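Local coordinates for long form salivary protein D7L1 (Aedes aegypti, PDB 3DY9), which modulates mosquito blood feeding by binding and sequestering host biogenic amines and leukotrienes, and shows vasodilating activity, at residues 152-157 and 269-274. Sequence-based numbering, arbitrary orientation.
Sequences SYFEFC and VRSQIY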
ATOM      1  N   SER A 152      11.264  -4.604  -5.295  1.00 19.30           N
ATOM      2  CA  SER A 152      11.331  -3.322  -4.604  1.00 19.93           C
ATOM      3  C   SER A 152      10.467  -2.276  -5.332  1.00 19.63           C
ATOM      4  O   SER A 152      10.580  -2.136  -6.572  1.00 19.41           O
ATOM      5  CB  SER A 152      12.781  -2.835  -4.597  1.00 20.80           C
ATOM      6  OG  SER A 152      12.828  -1.451  -4.308  1.00 19.73           O
ATOM      7  N   TYR A 153       9.649  -1.527  -4.599  1.00 19.47           N
ATOM      8  CA  TYR A 153       8.865  -0.477  -5.268  1.00 19.70           C
ATOM      9  C   TYR A 153       9.803   0.600  -5.852  1.00 18.94           C
ATOM     10  O   TYR A 153       9.560   1.168  -6.936  1.00 19.37           O
ATOM     11  CB  TYR A 153       7.787   0.118  -4.358  1.00 20.86           C
ATOM     12  CG  TYR A 153       6.630   0.629  -5.177  1.00 20.12           C
ATOM     13  CD1 TYR A 153       5.451  -0.111  -5.287  1.00 19.10           C
ATOM     14  CD2 TYR A 153       6.724   1.847  -5.870  1.00 21.40           C
ATOM     15  CE1 TYR A 153       4.388   0.356  -6.078  1.00 20.13           C
ATOM     16  CE2 TYR A 153       5.679   2.314  -6.663  1.00 18.36           C
ATOM     17  CZ  TYR A 153       4.509   1.557  -6.756  1.00 19.99           C
ATOM     18  OH  TYR A 153       3.469   2.000  -7.534  1.00 21.28           O
ATOM     19  N   PHE A 154      10.888   0.868  -5.131  1.00 19.68           N
ATOM     20  CA  PHE A 154      11.875   1.847  -5.597  1.00 20.12           C
ATOM     21  C   PHE A 154      12.436   1.411  -6.952  1.00 19.87           C
ATOM     22  O   PHE A 154      12.585   2.244  -7.869  1.00 19.89           O
ATOM     23  CB  PHE A 154      13.007   1.984  -4.582  1.00 20.21           C
ATOM     24  CG  PHE A 154      12.636   2.788  -3.348  1.00 21.32           C
ATOM     25  CD1 PHE A 154      13.431   3.853  -2.950  1.00 22.70           C
ATOM     26  CD2 PHE A 154      11.523   2.461  -2.574  1.00 23.12           C
ATOM     27  CE1 PHE A 154      13.110   4.613  -1.820  1.00 23.38           C
ATOM     28  CE2 PHE A 154      11.216   3.211  -1.429  1.00 21.00           C
ATOM     29  CZ  PHE A 154      12.012   4.284  -1.071  1.00 22.35           C
ATOM     30  N   GLU A 155      12.761   0.122  -7.070  1.00 20.20           N
ATOM     31  CA  GLU A 155      13.275  -0.389  -8.332  0.50 20.31           C
ATOM     32  C   GLU A 155      12.271  -0.294  -9.471  1.00 19.98           C
ATOM     33  O   GLU A 155      12.650   0.053 -10.612  1.00 18.91           O
ATOM     34  CB  GLU A 155      13.785  -1.802  -8.169  0.50 21.48           C
ATOM     35  CG  GLU A 155      15.026  -1.835  -7.334  0.50 22.71           C
ATOM     36  CD  GLU A 155      15.724  -3.150  -7.404  0.50 24.71           C
ATOM     37  OE1 GLU A 155      15.108  -4.131  -7.879  0.50 26.38           O
ATOM     38  OE2 GLU A 155      16.889  -3.205  -6.981  0.50 26.18           O
ATOM     39  N   PHE A 156      11.013  -0.584  -9.169  1.00 19.22           N
ATOM     40  CA  PHE A 156       9.937  -0.423 -10.128  1.00 19.21           C
ATOM     41  C   PHE A 156       9.966   0.997 -10.721  1.00 19.38           C
ATOM     42  O   PHE A 156       9.987   1.159 -11.956  1.00 19.51           O
ATOM     43  CB  PHE A 156       8.578  -0.742  -9.485  1.00 19.55           C
ATOM     44  CG  PHE A 156       7.415  -0.204 -10.265  1.00 18.88           C
ATOM     45  CD1 PHE A 156       7.078  -0.746 -11.518  1.00 19.75           C
ATOM     46  CD2 PHE A 156       6.709   0.899  -9.791  1.00 20.53           C
ATOM     47  CE1 PHE A 156       6.005  -0.215 -12.256  1.00 20.61           C
ATOM     48  CE2 PHE A 156       5.667   1.435 -10.520  1.00 20.39           C
ATOM     49  CZ  PHE A 156       5.318   0.883 -11.762  1.00 20.97           C
ATOM     50  N   CYS A 157      10.008   2.011  -9.854  1.00 20.02           N
ATOM     51  CA  CYS A 157      10.023   3.398 -10.306  1.00 20.35           C
ATOM     52  C   CYS A 157      11.314   3.720 -11.055  1.00 20.85           C
ATOM     53  O   CYS A 157      11.264   4.275 -12.153  1.00 20.71           O
ATOM     54  CB  CYS A 157       9.833   4.360  -9.140  1.00 20.63           C
ATOM     55  SG  CYS A 157       8.215   4.192  -8.305  1.00 21.81           S
ATOM     56  N   VAL A 269      13.561  -1.637   1.711  1.00 18.99           N
ATOM     57  CA  VAL A 269      13.769  -3.061   1.964  1.00 18.91           C
ATOM     58  C   VAL A 269      12.425  -3.790   2.120  1.00 18.88           C
ATOM     59  O   VAL A 269      12.175  -4.833   1.477  1.00 18.83           O
ATOM     60  CB  VAL A 269      14.665  -3.271   3.193  1.00 18.63           C
ATOM     61  CG1 VAL A 269      14.628  -4.711   3.644  1.00 18.58           C
ATOM     62  CG2 VAL A 269      16.097  -2.782   2.899  1.00 19.53           C
ATOM     63  N   ARG A 270      11.524  -3.207   2.920  1.00 18.88           N
ATOM     64  CA  ARG A 270      10.207  -3.830   3.178  1.00 19.36           C
ATOM     65  C   ARG A 270       9.278  -3.769   1.962  1.00 19.67           C
ATOM     66  O   ARG A 270       8.362  -4.596   1.821  1.00 20.48           O
ATOM     67  CB  ARG A 270       9.549  -3.234   4.424  1.00 19.54           C
ATOM     68  CG  ARG A 270      10.388  -3.517   5.681  1.00 18.08           C
ATOM     69  CD  ARG A 270       9.715  -3.025   6.969  1.00 20.34           C
ATOM     70  NE  ARG A 270       9.869  -1.577   7.077  1.00 22.82           N
ATOM     71  CZ  ARG A 270       8.897  -0.717   6.812  1.00 20.23           C
ATOM     72  NH1 ARG A 270       7.688  -1.167   6.521  1.00 21.69           N
ATOM     73  NH2 ARG A 270       9.111   0.585   6.924  1.00 22.33           N
ATOM     74  N   SER A 271       9.526  -2.816   1.065  1.00 19.24           N
ATOM     75  CA  SER A 271       8.686  -2.698  -0.124  1.00 20.54           C
ATOM     76  C   SER A 271       8.954  -3.846  -1.091  1.00 20.71           C
ATOM     77  O   SER A 271       8.134  -4.122  -1.957  1.00 20.86           O
ATOM     78  CB  SER A 271       8.867  -1.335  -0.823  1.00 20.95           C
ATOM     79  OG  SER A 271      10.031  -1.309  -1.636  1.00 21.35           O
ATOM     80  N   GLN A 272      10.072  -4.546  -0.899  1.00 20.06           N
ATOM     81  CA  GLN A 272      10.448  -5.657  -1.797  1.00 19.75           C
ATOM     82  C   GLN A 272       9.630  -6.940  -1.551  1.00 19.86           C
ATOM     83  O   GLN A 272       9.494  -7.769  -2.455  1.00 20.59           O
ATOM     84  CB  GLN A 272      11.961  -5.902  -1.745  1.00 20.17           C
ATOM     85  CG  GLN A 272      12.467  -6.983  -2.725  1.00 19.74           C
ATOM     86  CD  GLN A 272      12.560  -8.369  -2.106  1.00 23.22           C
ATOM     87  OE1 GLN A 272      12.939  -8.521  -0.939  1.00 24.03           O
ATOM     88  NE2 GLN A 272      12.237  -9.396  -2.893  1.00 20.48           N
ATOM     89  N   ILE A 273       9.098  -7.092  -0.341  1.00 19.27           N
ATOM     90  CA  ILE A 273       8.212  -8.213  -0.007  1.00 19.59           C
ATOM     91  C   ILE A 273       7.129  -7.660   0.896  1.00 19.50           C
ATOM     92  O   ILE A 273       7.390  -7.350   2.073  1.00 19.07           O
ATOM     93  CB  ILE A 273       8.938  -9.341   0.747  1.00 20.00           C
ATOM     94  CG1 ILE A 273      10.061  -9.935  -0.098  1.00 22.98           C
ATOM     95  CG2 ILE A 273       7.969 -10.438   1.133  1.00 22.67           C
ATOM     96  CD1 ILE A 273      11.212 -10.522   0.747  1.00 28.14           C
ATOM     97  N   TYR A 274       5.917  -7.534   0.351  1.00 19.27           N
ATOM     98  CA  TYR A 274       4.851  -6.874   1.094  1.00 19.71           C
ATOM     99  C   TYR A 274       4.544  -7.572   2.410  1.00 19.61           C
ATOM    100  O   TYR A 274       4.176  -6.908   3.386  1.00 20.11           O
ATOM    101  CB  TYR A 274       3.585  -6.680   0.243  1.00 19.37           C
ATOM    102  CG  TYR A 274       3.671  -5.497  -0.700  1.00 19.62           C
ATOM    103  CD1 TYR A 274       4.899  -4.869  -0.974  1.00 20.62           C
ATOM    104  CD2 TYR A 274       2.525  -5.018  -1.340  1.00 20.33           C
ATOM    105  CE1 TYR A 274       4.978  -3.782  -1.859  1.00 20.33           C
ATOM    106  CE2 TYR A 274       2.575  -3.916  -2.224  1.00 19.96           C
ATOM    107  CZ  TYR A 274       3.805  -3.305  -2.475  1.00 21.03           C
ATOM    108  OH  TYR A 274       3.874  -2.242  -3.325  1.00 21.33           O
TER
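S271 holds OG between its own backbone N and carbonyl carbon (chi1 81°), which aims the hydroxyl at the first turn of helix 153-161. Across the contact, Y153 has CG anti to its N (chi1 -152°), and its ring lies beside the hydroxyl of Y274.

The central bond is Y153 N to S271 OG, 3.0 Å long with an N-H...O angle of 154°. A side chain of the 269-274 segment thus accepts an amide N-H at the start of helix 153-161. S271 OG is also hydrogen-bonded to E268 O, so two bonds grip it. CB of Y153 packs against S271 CB at 4.0 Å.

S152 is the N-cap of helix 153-161. Its OG accepts from E155 N at 3.2 Å, in a nearly straight bond. The same OG is bonded to OE2 of E268, a noradrenaline-binding residue. Q272 lies over the S152 backbone, with its CG 3.7 Å from S152 N. Its chain bends at chi2, and NE2 bonds to K150 O.

The two tyrosine side chains cross obliquely, with their ring planes nearly parallel. Y274 OH meets the edge of the Y153 ring near its plane, 3.3 Å from CD1. That hydroxyl is hydrogen-bonded to E7, and the Y274 ring makes a cation-pi contact with R147. Helix 6-20 packs on Y274, so the N-terminal part of the chain joins here.

The arrangement is a serine N-cap, with a second serine from the 269-274 segment accepting the first amide of the helix. It joins two helices of the all-helical, disulfide-linked odorant-binding-protein fold, beside the C-terminal biogenic amine pocket.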